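Local coordinates for insecticidal crystal protein Cry7Cal (Bacillus thuringiensis, PDB 5ZI1) that is the three-domain toxin part of a longer insecticidal crystal protein, active against locusts, and probably binds gut receptors and forms membrane pores, at residues E115-T120 against L152-N157; I354-S359 against T406-Q411; N461-D466 against Q520-R525; G483-D488 against I496-N501. All blocks are in the same frame, centred on the assembly; numbering follows the deposited sequence. Where two conformers were deposited one is given.

Interaction 1. Residues E115-T120 against L152-N157; sequences ERFVST and LFLLKN
Phe117 and Leu154 each carry CG anti to the backbone N (chi1 171° and 178°), and the two side chains slide past each other in opposite directions. The ring arrives rim first: Phe117 CE1 lies 3.2 Å from Leu154 O, with that carbonyl oxygen in the ring plane, so the weakly positive C-H edge rather than the pi cloud faces the oxygen. Phe117 CE1 is also 4.0 Å from Leu154 CG. Of the leucine branches, Leu154 CD1 lies near Phe117 CD1 and CE1 (both 4.1 Å), while Leu154 CD2 rests 3.8 Å from Thr120 CG2. Thr120 OG1 donates to Arg116 O at 2.7 Å, from the opposite face of the carbonyl plane to Thr120 N. The helix segments run roughly antiparallel at 149°, their axes 10.6 Å apart, a spacing spanned chiefly by the Phe117 ring and Leu154. Within the N-terminal helical domain, Phe175 of helix 169-202 packs edge-to-face with Phe117, and helix 73-101 brings Tyr93 against Phe117 and Thr120.

Interaction 2. Residues I354-S359 against T406-Q411; sequences IYQTYS and TYSSDQ
Tyr407 presents one ring face to Tyr358, whose CD1 sits above it, offset toward the rim, at 3.4 Å from Tyr407 CE2. The two planes are inclined by 44°, so the pair is oblique, while Tyr358 CB adds a CH-pi contact over the Tyr407 face. Gln356 approaches the other flank of the tyrosine obliquely, its amide carbon CD 3.6 Å from Tyr407 CD1. With CG anti to the backbone N (chi1 -175°) and the chain extended beyond it, the glutamine carries its amide out to the turn, where OE1 accepts a hydrogen bond of 2.8 Å from Ser409 OG.

Beneath these side chains the strands pair antiparallel. Tyr358 faces Tyr407 as a non-hydrogen-bonded pair, and Ser359 with Thr406 forms the hydrogen-bonded one. Just past the last bridge, Ser408 keeps hold of the first strand: its N donates to Thr357 O, and Thr357 N returns a bond of 2.8 Å to Ser408 OG, a side chain standing in for a backbone acceptor. That hydroxyl donates a hydrogen bond to a water, which in turn donates to Tyr355 O. A second water joins Ser359 OG and Thr406 OG1, the latter also hydrogen-bonded to Lys404 NZ.

On its other side strand 352-365 carries a classic beta bulge, where Tyr355 and Gln356 together oppose Tyr379. The whole is the edge of a four-stranded antiparallel sheet, order 3-2-1-4, the Greek key arrangement of the delta-endotoxin beta-prism domain.

Interaction 3. Residues N461-D466 against Q520-R525; sequences NKLYPD and QKIKVR
Leu463 and Pro465 lie on an irregular, mostly extended loop that passes over the start of strand 521-530, where Gln520 and Ile522 receive them. This is a loop-on-strand contact at the C-terminal, jelly-roll-like beta-sandwich domain of the toxin. The backbones stay well apart, the nearest CA atoms, those of Pro465 and Gln520, being 7.4 Å from each other, and side chains, chiefly that of Gln520, close the interval, the amide also reaching loop backbone atoms.

Gln520 does most of the touching. Its chain bends at chi2 (-75°), which turns CD off an extended course; the side chains of Gln520 and Pro465 cross at about a right angle. Gln520 NE2 also lies 3.8 Å from Leu463 CB, so the same group meets both loop residues. Deeper in, the leucine and Ile522 make a looser apolar contact, Leu463 CD1 to Ile522 CG2 at 4.4 Å.

Backbone bonds of the surroundings hold both parties: Leu463 pairs with Ser515, while Gln520 pairs with Ala572 and Ile522 with Gly570. Leu463 is buried, packing also on Ile471 and Phe597 of the neighbouring strands, whereas Pro465 stands at the exposed border of the contact. An apolar leucine-isoleucine contact thus lies inside and an amide against the proline outside. At that outer end the closest approach is between Gln520 NE2 and Pro465 CD, 3.2 Å, an amide nitrogen set against a ring methylene.

Interaction 4. Residues G483-D488 against I496-N501; sequences GVEIID and ILKIVN
Ile487 and Ile496 interlock on one face of a two-stranded ladder, their CG1 atoms 3.7 Å apart where the side chains cross. Ile487 CG2 and CD1 both lie against the Lys498 stem, CG2 4.0 Å from Lys498 CB, the chains at about a right angle. Lys498 runs alongside Glu485, pointing the same way. The bend at chi3 (102°) sets Lys498 CE 3.5 Å from Glu485 OE1, while Lys498 NZ stays 4.4 Å from that oxygen, beyond salt-bridge range; a water links the two, its bond from NZ weak. On the other face Leu497 forks between two neighbours, CD2 3.7 Å from Ile486 CG1 and CD1 4.1 Å from Val484 CG1. Gly483 O accepts from Val500 N and also receives the CA-H of Ile499. The face carrying Val484, Ile486, Leu497 and Ile499 continues inward, Leu497 and Ile499 packing on Val509 of strand 508-513. Strand 496-500 pairs with 589-599, making this an antiparallel beta hairpin at the edge of a sheet in the C-terminal beta-sandwich.

How the interactions relate
The four contacts sample the three-domain architecture of the delta endotoxins. Interaction 1 belongs to the helical domain, interaction 2 to the central beta domain, and interactions 3 and 4 to the C-terminal sandwich region. Interactions 1 and 2 are the farthest apart, with centres 41 Å from each other. Interactions 3 and 4 are the closest by centres, 24 Å, and both reach one sheet, strand 589-599 pairing with 521-530 and with 496-500. Along the chain, 483-488/496-501 is nested inside the loop closed by 461-466/520-525. The nearest atoms of interactions 1 and 3 are about 11 Å apart, and none of the contacts touch.

Interaction 1. Residues E115-T120 against L152-N157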
loop_
_atom_site.group_PDB
_atom_site.type_symbol
_atom_site.label_atom_id
_atom_site.label_comp_id
_atom_site.label_asym_id
_atom_site.label_seq_id
_atom_site.Cartn_x
_atom_site.Cartn_y
_atom_site.Cartn_z
ATOM N N GLU A 115 25.524 22.225 -12.073
ATOM C CA GLU A 115 25.137 23.354 -11.231
ATOM C C GLU A 115 23.678 23.320 -10.831
ATOM O O GLU A 115 23.362 23.596 -9.683
ATOM C CB GLU A 115 25.428 24.632 -12.000
ATOM C CG GLU A 115 25.288 25.903 -11.168
ATOM C CD GLU A 115 24.243 26.843 -11.723
ATOM O OE1 GLU A 115 23.056 26.637 -11.401
ATOM O OE2 GLU A 115 24.606 27.770 -12.478
ATOM N N ARG A 116 22.764 23.088 -11.792
ATOM C CA ARG A 116 21.352 22.975 -11.444
ATOM C C ARG A 116 21.104 21.829 -10.484
ATOM O O ARG A 116 20.217 21.932 -9.625
ATOM C CB ARG A 116 20.474 22.811 -12.683
ATOM C CG ARG A 116 20.715 23.876 -13.716
ATOM C CD ARG A 116 19.752 25.039 -13.511
ATOM N NE ARG A 116 19.952 26.026 -14.569
ATOM C CZ ARG A 116 20.798 27.048 -14.492
ATOM N NH1 ARG A 116 21.518 27.240 -13.383
ATOM N NH2 ARG A 116 20.918 27.868 -15.519
ATOM N N PHE A 117 21.880 20.749 -10.587
ATOM C CA PHE A 117 21.660 19.626 -9.684
ATOM C C PHE A 117 21.982 20.010 -8.243
ATOM O O PHE A 117 21.144 19.858 -7.346
ATOM C CB PHE A 117 22.486 18.411 -10.108
ATOM C CG PHE A 117 22.448 17.305 -9.087
ATOM C CD1 PHE A 117 21.404 16.396 -9.080
ATOM C CD2 PHE A 117 23.406 17.219 -8.089
ATOM C CE1 PHE A 117 21.341 15.394 -8.120
ATOM C CE2 PHE A 117 23.354 16.224 -7.116
ATOM C CZ PHE A 117 22.323 15.310 -7.134
ATOM N N VAL A 118 23.203 20.494 -7.990
ATOM C CA VAL A 118 23.572 20.765 -6.600
ATOM C C VAL A 118 22.788 21.954 -6.068
ATOM O O VAL A 118 22.397 21.967 -4.894
ATOM C CB VAL A 118 25.098 20.953 -6.429
ATOM C CG1 VAL A 118 25.876 19.801 -7.080
ATOM C CG2 VAL A 118 25.553 22.271 -6.985
ATOM N N SER A 119 22.479 22.938 -6.914
ATOM C CA SER A 119 21.614 24.011 -6.437
ATOM C C SER A 119 20.210 23.502 -6.140
ATOM O O SER A 119 19.582 23.965 -5.183
ATOM C CB SER A 119 21.580 25.173 -7.433
ATOM O OG SER A 119 21.044 24.774 -8.684
ATOM N N THR A 120 19.697 22.544 -6.929
ATOM C CA THR A 120 18.336 22.060 -6.663
ATOM C C THR A 120 18.321 21.148 -5.445
ATOM O O THR A 120 17.387 21.193 -4.636
ATOM C CB THR A 120 17.753 21.326 -7.880
ATOM O OG1 THR A 120 17.621 22.232 -8.979
ATOM C CG2 THR A 120 16.376 20.772 -7.563
ATOM N N LEU A 152 14.751 12.163 -2.624
ATOM C CA LEU A 152 15.441 10.883 -2.747
ATOM C C LEU A 152 15.651 10.508 -4.206
ATOM O O LEU A 152 16.730 10.020 -4.591
ATOM C CB LEU A 152 14.643 9.795 -2.027
ATOM C CG LEU A 152 14.653 10.019 -0.520
ATOM C CD1 LEU A 152 13.813 8.985 0.185
ATOM C CD2 LEU A 152 16.088 9.970 -0.061
ATOM N N PHE A 153 14.626 10.742 -5.032
ATOM C CA PHE A 153 14.713 10.430 -6.448
ATOM C C PHE A 153 15.702 11.340 -7.155
ATOM O O PHE A 153 16.469 10.886 -8.017
ATOM C CB PHE A 153 13.335 10.550 -7.089
ATOM C CG PHE A 153 13.375 10.542 -8.577
ATOM C CD1 PHE A 153 13.798 9.412 -9.260
ATOM C CD2 PHE A 153 13.020 11.664 -9.297
ATOM C CE1 PHE A 153 13.852 9.399 -10.638
ATOM C CE2 PHE A 153 13.068 11.651 -10.680
ATOM C CZ PHE A 153 13.487 10.520 -11.348
ATOM N N LEU A 154 15.684 12.633 -6.826
ATOM C CA LEU A 154 16.684 13.539 -7.375
ATOM C C LEU A 154 18.101 13.078 -7.026
ATOM O O LEU A 154 19.013 13.188 -7.849
ATOM C CB LEU A 154 16.451 14.951 -6.863
ATOM C CG LEU A 154 17.499 15.943 -7.361
ATOM C CD1 LEU A 154 17.340 16.106 -8.833
ATOM C CD2 LEU A 154 17.462 17.299 -6.639
ATOM N N LEU A 155 18.304 12.567 -5.808
ATOM C CA LEU A 155 19.645 12.183 -5.396
ATOM C C LEU A 155 20.136 10.998 -6.213
ATOM O O LEU A 155 21.338 10.888 -6.480
ATOM C CB LEU A 155 19.667 11.878 -3.890
ATOM C CG LEU A 155 19.716 13.123 -2.989
ATOM C CD1 LEU A 155 19.244 12.867 -1.557
ATOM C CD2 LEU A 155 21.151 13.680 -3.020
ATOM N N LYS A 156 19.213 10.135 -6.654
ATOM C CA LYS A 156 19.582 9.037 -7.541
ATOM C C LYS A 156 20.294 9.546 -8.788
ATOM O O LYS A 156 21.206 8.890 -9.300
ATOM C CB LYS A 156 18.335 8.234 -7.929
ATOM C CG LYS A 156 18.600 7.095 -8.910
ATOM C CD LYS A 156 17.339 6.265 -9.172
ATOM C CE LYS A 156 17.544 5.276 -10.314
ATOM N NZ LYS A 156 16.533 4.185 -10.325
ATOM N N ASN A 157 19.896 10.718 -9.290
ATOM C CA ASN A 157 20.497 11.222 -10.521
ATOM C C ASN A 157 22.020 11.352 -10.396
ATOM O O ASN A 157 22.745 11.088 -11.361
ATOM C CB ASN A 157 19.857 12.556 -10.911
ATOM C CG ASN A 157 18.440 12.394 -11.500
ATOM O OD1 ASN A 157 18.044 13.144 -12.389
ATOM N ND2 ASN A 157 17.676 11.436 -10.987
#

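Interaction 2. Residues I354-S359 against T406-Q411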
loop_
_atom_site.group_PDB
_atom_site.type_symbol
_atom_site.label_atom_id
_atom_site.label_comp_id
_atom_site.label_asym_id
_atom_site.label_seq_id
_atom_site.Cartn_x
_atom_site.Cartn_y
_atom_site.Cartn_z
ATOM N N ILE A 354 -12.548 -7.299 -9.112
ATOM C CA ILE A 354 -13.658 -6.403 -8.817
ATOM C C ILE A 354 -13.058 -5.037 -8.514
ATOM O O ILE A 354 -12.460 -4.838 -7.457
ATOM C CB ILE A 354 -14.499 -6.906 -7.644
ATOM C CG1 ILE A 354 -14.938 -8.349 -7.900
ATOM C CG2 ILE A 354 -15.680 -5.916 -7.376
ATOM C CD1 ILE A 354 -15.765 -8.525 -9.188
ATOM N N TYR A 355 -13.218 -4.101 -9.447
ATOM C CA TYR A 355 -12.672 -2.759 -9.359
ATOM C C TYR A 355 -13.669 -1.724 -8.847
ATOM O O TYR A 355 -13.285 -0.561 -8.663
ATOM C CB TYR A 355 -12.160 -2.330 -10.739
ATOM C CG TYR A 355 -13.243 -2.305 -11.812
ATOM C CD1 TYR A 355 -14.061 -1.190 -11.974
ATOM C CD2 TYR A 355 -13.449 -3.396 -12.661
ATOM C CE1 TYR A 355 -15.056 -1.155 -12.937
ATOM C CE2 TYR A 355 -14.439 -3.364 -13.638
ATOM C CZ TYR A 355 -15.243 -2.236 -13.763
ATOM O OH TYR A 355 -16.221 -2.174 -14.723
ATOM N N GLN A 356 -14.928 -2.099 -8.618
ATOM C CA GLN A 356 -15.922 -1.128 -8.170
ATOM C C GLN A 356 -17.099 -1.852 -7.542
ATOM O O GLN A 356 -17.459 -2.952 -7.967
ATOM C CB GLN A 356 -16.411 -0.260 -9.331
ATOM C CG GLN A 356 -17.337 0.841 -8.911
ATOM C CD GLN A 356 -17.849 1.653 -10.078
ATOM O OE1 GLN A 356 -17.568 2.849 -10.172
ATOM N NE2 GLN A 356 -18.617 1.016 -10.967
ATOM N N THR A 357 -17.703 -1.223 -6.535
ATOM C CA THR A 357 -18.947 -1.711 -5.948
ATOM C C THR A 357 -19.942 -0.566 -5.838
ATOM O O THR A 357 -19.572 0.612 -5.803
ATOM C CB THR A 357 -18.744 -2.343 -4.558
ATOM O OG1 THR A 357 -18.245 -1.353 -3.648
ATOM C CG2 THR A 357 -17.748 -3.506 -4.627
ATOM N N TYR A 358 -21.225 -0.937 -5.809
ATOM C CA TYR A 358 -22.340 -0.019 -5.610
ATOM C C TYR A 358 -23.237 -0.646 -4.562
ATOM O O TYR A 358 -23.505 -1.853 -4.619
ATOM C CB TYR A 358 -23.106 0.235 -6.916
ATOM C CG TYR A 358 -24.442 0.968 -6.762
ATOM C CD1 TYR A 358 -24.493 2.348 -6.564
ATOM C CD2 TYR A 358 -25.645 0.273 -6.815
ATOM C CE1 TYR A 358 -25.687 3.009 -6.412
ATOM C CE2 TYR A 358 -26.865 0.934 -6.678
ATOM C CZ TYR A 358 -26.877 2.298 -6.480
ATOM O OH TYR A 358 -28.080 2.946 -6.349
ATOM N N SER A 359 -23.673 0.150 -3.584
ATOM C CA SER A 359 -24.494 -0.397 -2.513
ATOM C C SER A 359 -25.622 0.563 -2.144
ATOM O O SER A 359 -25.525 1.774 -2.354
ATOM C CB SER A 359 -23.651 -0.709 -1.267
ATOM O OG SER A 359 -23.130 0.481 -0.693
ATOM N N THR A 406 -24.040 4.357 -2.425
ATOM C CA THR A 406 -22.600 4.606 -2.394
ATOM C C THR A 406 -21.931 3.876 -3.548
ATOM O O THR A 406 -22.291 2.733 -3.850
ATOM C CB THR A 406 -21.977 4.142 -1.073
ATOM O OG1 THR A 406 -22.732 4.687 0.014
ATOM C CG2 THR A 406 -20.475 4.566 -0.954
ATOM N N TYR A 407 -20.982 4.565 -4.199
ATOM C CA TYR A 407 -20.033 3.966 -5.136
ATOM C C TYR A 407 -18.655 3.867 -4.483
ATOM O O TYR A 407 -18.121 4.861 -3.982
ATOM C CB TYR A 407 -19.940 4.791 -6.421
ATOM C CG TYR A 407 -20.901 4.348 -7.512
ATOM C CD1 TYR A 407 -20.595 3.275 -8.332
ATOM C CD2 TYR A 407 -22.119 4.997 -7.710
ATOM C CE1 TYR A 407 -21.463 2.851 -9.323
ATOM C CE2 TYR A 407 -22.990 4.590 -8.697
ATOM C CZ TYR A 407 -22.661 3.511 -9.504
ATOM O OH TYR A 407 -23.523 3.082 -10.494
ATOM N N SER A 408 -18.077 2.667 -4.496
ATOM C CA SER A 408 -16.721 2.492 -3.982
ATOM C C SER A 408 -15.750 3.462 -4.642
ATOM O O SER A 408 -14.852 4.012 -3.985
ATOM C CB SER A 408 -16.262 1.053 -4.209
ATOM O OG SER A 408 -16.087 0.808 -5.589
ATOM N N SER A 409 -15.921 3.680 -5.946
ATOM C CA SER A 409 -15.041 4.546 -6.710
ATOM C C SER A 409 -15.085 5.983 -6.249
ATOM O O SER A 409 -14.335 6.801 -6.785
ATOM C CB SER A 409 -15.401 4.486 -8.191
ATOM O OG SER A 409 -16.767 4.847 -8.393
ATOM N N ASP A 410 -15.952 6.328 -5.298
ATOM C CA ASP A 410 -15.903 7.671 -4.740
ATOM C C ASP A 410 -14.892 7.803 -3.609
ATOM O O ASP A 410 -14.518 8.929 -3.270
ATOM C CB ASP A 410 -17.283 8.091 -4.257
ATOM C CG ASP A 410 -18.144 8.594 -5.390
ATOM O OD1 ASP A 410 -17.726 9.568 -6.059
ATOM O OD2 ASP A 410 -19.207 7.987 -5.641
ATOM N N GLN A 411 -14.463 6.691 -3.007
ATOM C CA GLN A 411 -13.334 6.692 -2.090
ATOM C C GLN A 411 -12.056 6.197 -2.750
ATOM O O GLN A 411 -10.969 6.675 -2.408
ATOM C CB GLN A 411 -13.641 5.832 -0.860
ATOM C CG GLN A 411 -14.732 6.403 0.029
ATOM C CD GLN A 411 -15.358 5.360 0.936
ATOM O OE1 GLN A 411 -14.670 4.706 1.726
ATOM N NE2 GLN A 411 -16.686 5.191 0.823
HETATM O O HOH W 1 -13.670 1.563 -6.936
HETATM O O HOH W 2 -24.393 2.660 0.483
#

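Interaction 3. Residues N461-D466 against Q520-R525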
loop_
_atom_site.group_PDB
_atom_site.type_symbol
_atom_site.label_atom_id
_atom_site.label_comp_id
_atom_site.label_asym_id
_atom_site.label_seq_id
_atom_site.Cartn_x
_atom_site.Cartn_y
_atom_site.Cartn_z
ATOM N N ASN A 461 3.215 -14.566 -9.269
ATOM C CA ASN A 461 4.595 -14.606 -8.762
ATOM C C ASN A 461 5.578 -14.838 -9.909
ATOM O O ASN A 461 6.526 -15.618 -9.811
ATOM C CB ASN A 461 4.778 -15.648 -7.659
ATOM C CG ASN A 461 4.191 -15.193 -6.350
ATOM O OD1 ASN A 461 3.899 -14.005 -6.186
ATOM N ND2 ASN A 461 3.996 -16.122 -5.412
ATOM N N LYS A 462 5.350 -14.122 -11.001
ATOM C CA LYS A 462 6.205 -14.222 -12.172
ATOM C C LYS A 462 7.614 -13.726 -11.866
ATOM O O LYS A 462 7.793 -12.674 -11.241
ATOM C CB LYS A 462 5.597 -13.420 -13.322
ATOM C CG LYS A 462 6.395 -13.472 -14.614
ATOM C CD LYS A 462 5.697 -12.738 -15.754
ATOM C CE LYS A 462 6.503 -12.866 -17.038
ATOM N NZ LYS A 462 6.153 -11.817 -18.033
ATOM N N LEU A 463 8.619 -14.488 -12.303
ATOM C CA LEU A 463 9.990 -13.997 -12.329
ATOM C C LEU A 463 10.202 -13.263 -13.641
ATOM O O LEU A 463 9.798 -13.748 -14.704
ATOM C CB LEU A 463 11.006 -15.126 -12.203
ATOM C CG LEU A 463 10.980 -15.918 -10.904
ATOM C CD1 LEU A 463 12.206 -16.807 -10.835
ATOM C CD2 LEU A 463 10.881 -15.000 -9.690
ATOM N N TYR A 464 10.810 -12.084 -13.564
ATOM C CA TYR A 464 11.103 -11.334 -14.770
ATOM C C TYR A 464 12.582 -11.485 -15.074
ATOM O O TYR A 464 13.421 -10.949 -14.329
ATOM C CB TYR A 464 10.729 -9.860 -14.617
ATOM C CG TYR A 464 9.266 -9.648 -14.283
ATOM C CD1 TYR A 464 8.839 -9.665 -12.968
ATOM C CD2 TYR A 464 8.307 -9.466 -15.287
ATOM C CE1 TYR A 464 7.509 -9.495 -12.641
ATOM C CE2 TYR A 464 6.953 -9.294 -14.969
ATOM C CZ TYR A 464 6.570 -9.313 -13.640
ATOM O OH TYR A 464 5.262 -9.146 -13.267
ATOM N N PRO A 465 12.957 -12.226 -16.112
ATOM C CA PRO A 465 14.306 -12.066 -16.652
ATOM C C PRO A 465 14.480 -10.619 -17.091
ATOM O O PRO A 465 13.506 -9.931 -17.423
ATOM C CB PRO A 465 14.335 -13.041 -17.837
ATOM C CG PRO A 465 12.895 -13.208 -18.216
ATOM C CD PRO A 465 12.120 -13.110 -16.944
ATOM N N ASP A 466 15.723 -10.151 -17.052
ATOM C CA ASP A 466 16.103 -8.776 -17.363
ATOM C C ASP A 466 15.629 -7.767 -16.329
ATOM O O ASP A 466 15.754 -6.550 -16.562
ATOM C CB ASP A 466 15.596 -8.330 -18.737
ATOM C CG ASP A 466 15.945 -9.306 -19.829
ATOM O OD1 ASP A 466 16.550 -10.369 -19.544
ATOM O OD2 ASP A 466 15.625 -8.995 -20.995
ATOM N N GLN A 520 15.574 -20.356 -15.070
ATOM C CA GLN A 520 16.004 -19.029 -14.661
ATOM C C GLN A 520 17.302 -19.121 -13.871
ATOM O O GLN A 520 17.390 -19.875 -12.895
ATOM C CB GLN A 520 14.916 -18.351 -13.820
ATOM C CG GLN A 520 13.678 -17.979 -14.602
ATOM C CD GLN A 520 13.890 -16.757 -15.477
ATOM O OE1 GLN A 520 14.914 -16.629 -16.156
ATOM N NE2 GLN A 520 12.922 -15.841 -15.461
ATOM N N LYS A 521 18.308 -18.365 -14.308
ATOM C CA LYS A 521 19.592 -18.288 -13.622
ATOM C C LYS A 521 19.536 -17.095 -12.670
ATOM O O LYS A 521 19.540 -15.938 -13.111
ATOM C CB LYS A 521 20.733 -18.158 -14.634
ATOM N N ILE A 522 19.494 -17.376 -11.366
ATOM C CA ILE A 522 19.086 -16.398 -10.363
ATOM C C ILE A 522 20.159 -16.206 -9.288
ATOM O O ILE A 522 20.998 -17.070 -9.032
ATOM C CB ILE A 522 17.757 -16.796 -9.688
ATOM C CG1 ILE A 522 17.888 -18.225 -9.101
ATOM C CG2 ILE A 522 16.558 -16.609 -10.670
ATOM C CD1 ILE A 522 16.711 -18.674 -8.226
ATOM N N LYS A 523 20.094 -15.039 -8.653
ATOM C CA LYS A 523 20.574 -14.824 -7.297
ATOM C C LYS A 523 19.335 -14.456 -6.490
ATOM O O LYS A 523 18.461 -13.745 -7.003
ATOM C CB LYS A 523 21.603 -13.697 -7.266
ATOM C CG LYS A 523 23.021 -14.154 -7.404
ATOM C CD LYS A 523 23.981 -13.117 -6.870
ATOM C CE LYS A 523 24.065 -11.963 -7.851
ATOM N NZ LYS A 523 25.180 -11.068 -7.449
ATOM N N VAL A 524 19.242 -14.944 -5.257
ATOM C CA VAL A 524 18.162 -14.577 -4.350
ATOM C C VAL A 524 18.724 -13.652 -3.278
ATOM O O VAL A 524 19.593 -14.047 -2.492
ATOM C CB VAL A 524 17.508 -15.820 -3.727
ATOM C CG1 VAL A 524 16.530 -15.443 -2.617
ATOM C CG2 VAL A 524 16.785 -16.619 -4.789
ATOM N N ARG A 525 18.219 -12.425 -3.237
ATOM C CA ARG A 525 18.582 -11.450 -2.222
ATOM C C ARG A 525 17.381 -11.233 -1.314
ATOM O O ARG A 525 16.324 -10.784 -1.769
ATOM C CB ARG A 525 19.021 -10.141 -2.866
ATOM C CG ARG A 525 19.566 -9.109 -1.895
ATOM C CD ARG A 525 20.197 -7.971 -2.663
ATOM N NE ARG A 525 19.206 -7.191 -3.382
ATOM C CZ ARG A 525 19.488 -6.233 -4.263
ATOM N NH1 ARG A 525 20.740 -5.940 -4.554
ATOM N NH2 ARG A 525 18.514 -5.559 -4.859
#

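Interaction 4. Residues G483-D488 against I496-N501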
loop_
_atom_site.group_PDB
_atom_site.type_symbol
_atom_site.label_atom_id
_atom_site.label_comp_id
_atom_site.label_asym_id
_atom_site.label_seq_id
_atom_site.Cartn_x
_atom_site.Cartn_y
_atom_site.Cartn_z
ATOM N N GLY A 483 6.632 -20.761 15.282
ATOM C CA GLY A 483 7.807 -19.935 15.118
ATOM C C GLY A 483 7.766 -18.952 13.973
ATOM O O GLY A 483 8.740 -18.214 13.787
ATOM N N VAL A 484 6.682 -18.912 13.199
ATOM C CA VAL A 484 6.529 -17.992 12.079
ATOM C C VAL A 484 5.216 -17.250 12.238
ATOM O O VAL A 484 4.145 -17.870 12.224
ATOM C CB VAL A 484 6.547 -18.715 10.728
ATOM C CG1 VAL A 484 6.496 -17.692 9.614
ATOM C CG2 VAL A 484 7.777 -19.613 10.615
ATOM N N GLU A 485 5.293 -15.929 12.329
ATOM C CA GLU A 485 4.132 -15.073 12.505
ATOM C C GLU A 485 4.151 -13.991 11.435
ATOM O O GLU A 485 5.196 -13.666 10.871
ATOM C CB GLU A 485 4.123 -14.447 13.902
ATOM C CG GLU A 485 2.755 -14.019 14.393
ATOM C CD GLU A 485 2.807 -13.222 15.698
ATOM O OE1 GLU A 485 3.896 -13.161 16.327
ATOM O OE2 GLU A 485 1.753 -12.655 16.088
ATOM N N ILE A 486 2.985 -13.451 11.131
ATOM C CA ILE A 486 2.850 -12.375 10.160
ATOM C C ILE A 486 2.385 -11.148 10.923
ATOM O O ILE A 486 1.452 -11.229 11.726
ATOM C CB ILE A 486 1.887 -12.775 9.031
ATOM C CG1 ILE A 486 2.403 -14.069 8.408
ATOM C CG2 ILE A 486 1.778 -11.684 7.966
ATOM C CD1 ILE A 486 1.525 -14.618 7.354
ATOM N N ILE A 487 3.087 -10.034 10.738
ATOM C CA ILE A 487 2.936 -8.874 11.603
ATOM C C ILE A 487 2.871 -7.633 10.727
ATOM O O ILE A 487 3.298 -7.635 9.569
ATOM C CB ILE A 487 4.083 -8.731 12.638
ATOM C CG1 ILE A 487 5.367 -8.270 11.954
ATOM C CG2 ILE A 487 4.346 -10.047 13.382
ATOM C CD1 ILE A 487 6.469 -8.005 12.919
ATOM N N ASP A 488 2.330 -6.563 11.305
ATOM C CA ASP A 488 2.209 -5.307 10.586
ATOM C C ASP A 488 3.569 -4.641 10.409
ATOM O O ASP A 488 4.473 -4.797 11.225
ATOM C CB ASP A 488 1.267 -4.360 11.319
ATOM C CG ASP A 488 -0.190 -4.685 11.074
ATOM O OD1 ASP A 488 -0.554 -5.064 9.930
ATOM O OD2 ASP A 488 -0.979 -4.557 12.037
ATOM N N ILE A 496 4.969 -8.418 6.973
ATOM C CA ILE A 496 6.268 -9.070 6.895
ATOM C C ILE A 496 6.221 -10.327 7.754
ATOM O O ILE A 496 5.306 -10.525 8.549
ATOM C CB ILE A 496 7.420 -8.142 7.347
ATOM C CG1 ILE A 496 7.262 -7.761 8.821
ATOM C CG2 ILE A 496 7.504 -6.904 6.460
ATOM C CD1 ILE A 496 8.362 -6.875 9.333
ATOM N N LEU A 497 7.224 -11.191 7.581
ATOM C CA LEU A 497 7.338 -12.398 8.389
ATOM C C LEU A 497 8.216 -12.153 9.609
ATOM O O LEU A 497 9.269 -11.512 9.512
ATOM C CB LEU A 497 7.926 -13.554 7.577
ATOM C CG LEU A 497 7.094 -14.117 6.421
ATOM C CD1 LEU A 497 7.373 -15.596 6.219
ATOM C CD2 LEU A 497 5.623 -13.880 6.647
ATOM N N LYS A 498 7.790 -12.694 10.754
ATOM C CA LYS A 498 8.566 -12.664 11.988
ATOM C C LYS A 498 8.878 -14.094 12.409
ATOM O O LYS A 498 7.978 -14.837 12.815
ATOM C CB LYS A 498 7.809 -11.937 13.089
ATOM C CG LYS A 498 8.597 -11.800 14.369
ATOM C CD LYS A 498 7.782 -11.044 15.397
ATOM C CE LYS A 498 7.164 -11.987 16.416
ATOM N NZ LYS A 498 7.897 -11.920 17.728
ATOM N N ILE A 499 10.150 -14.471 12.340
ATOM C CA ILE A 499 10.598 -15.812 12.693
ATOM C C ILE A 499 11.320 -15.752 14.035
ATOM O O ILE A 499 12.252 -14.958 14.210
ATOM C CB ILE A 499 11.516 -16.398 11.607
ATOM C CG1 ILE A 499 10.906 -16.180 10.225
ATOM C CG2 ILE A 499 11.769 -17.890 11.843
ATOM C CD1 ILE A 499 11.932 -16.229 9.125
ATOM N N VAL A 500 10.890 -16.592 14.975
ATOM C CA VAL A 500 11.579 -16.802 16.244
ATOM C C VAL A 500 12.156 -18.218 16.229
ATOM O O VAL A 500 11.401 -19.199 16.187
ATOM C CB VAL A 500 10.641 -16.594 17.441
ATOM C CG1 VAL A 500 11.416 -16.714 18.723
ATOM C CG2 VAL A 500 9.938 -15.227 17.350
ATOM N N ASN A 501 13.493 -18.325 16.284
ATOM C CA ASN A 501 14.169 -19.568 15.903
ATOM C C ASN A 501 13.879 -20.689 16.893
ATOM O O ASN A 501 13.536 -21.806 16.488
ATOM C CB ASN A 501 15.681 -19.318 15.766
ATOM C CG ASN A 501 16.506 -20.606 15.607
ATOM O OD1 ASN A 501 15.985 -21.660 15.231
ATOM N ND2 ASN A 501 17.815 -20.504 15.858
HETATM O O HOH W 3 6.041 -14.113 18.356
#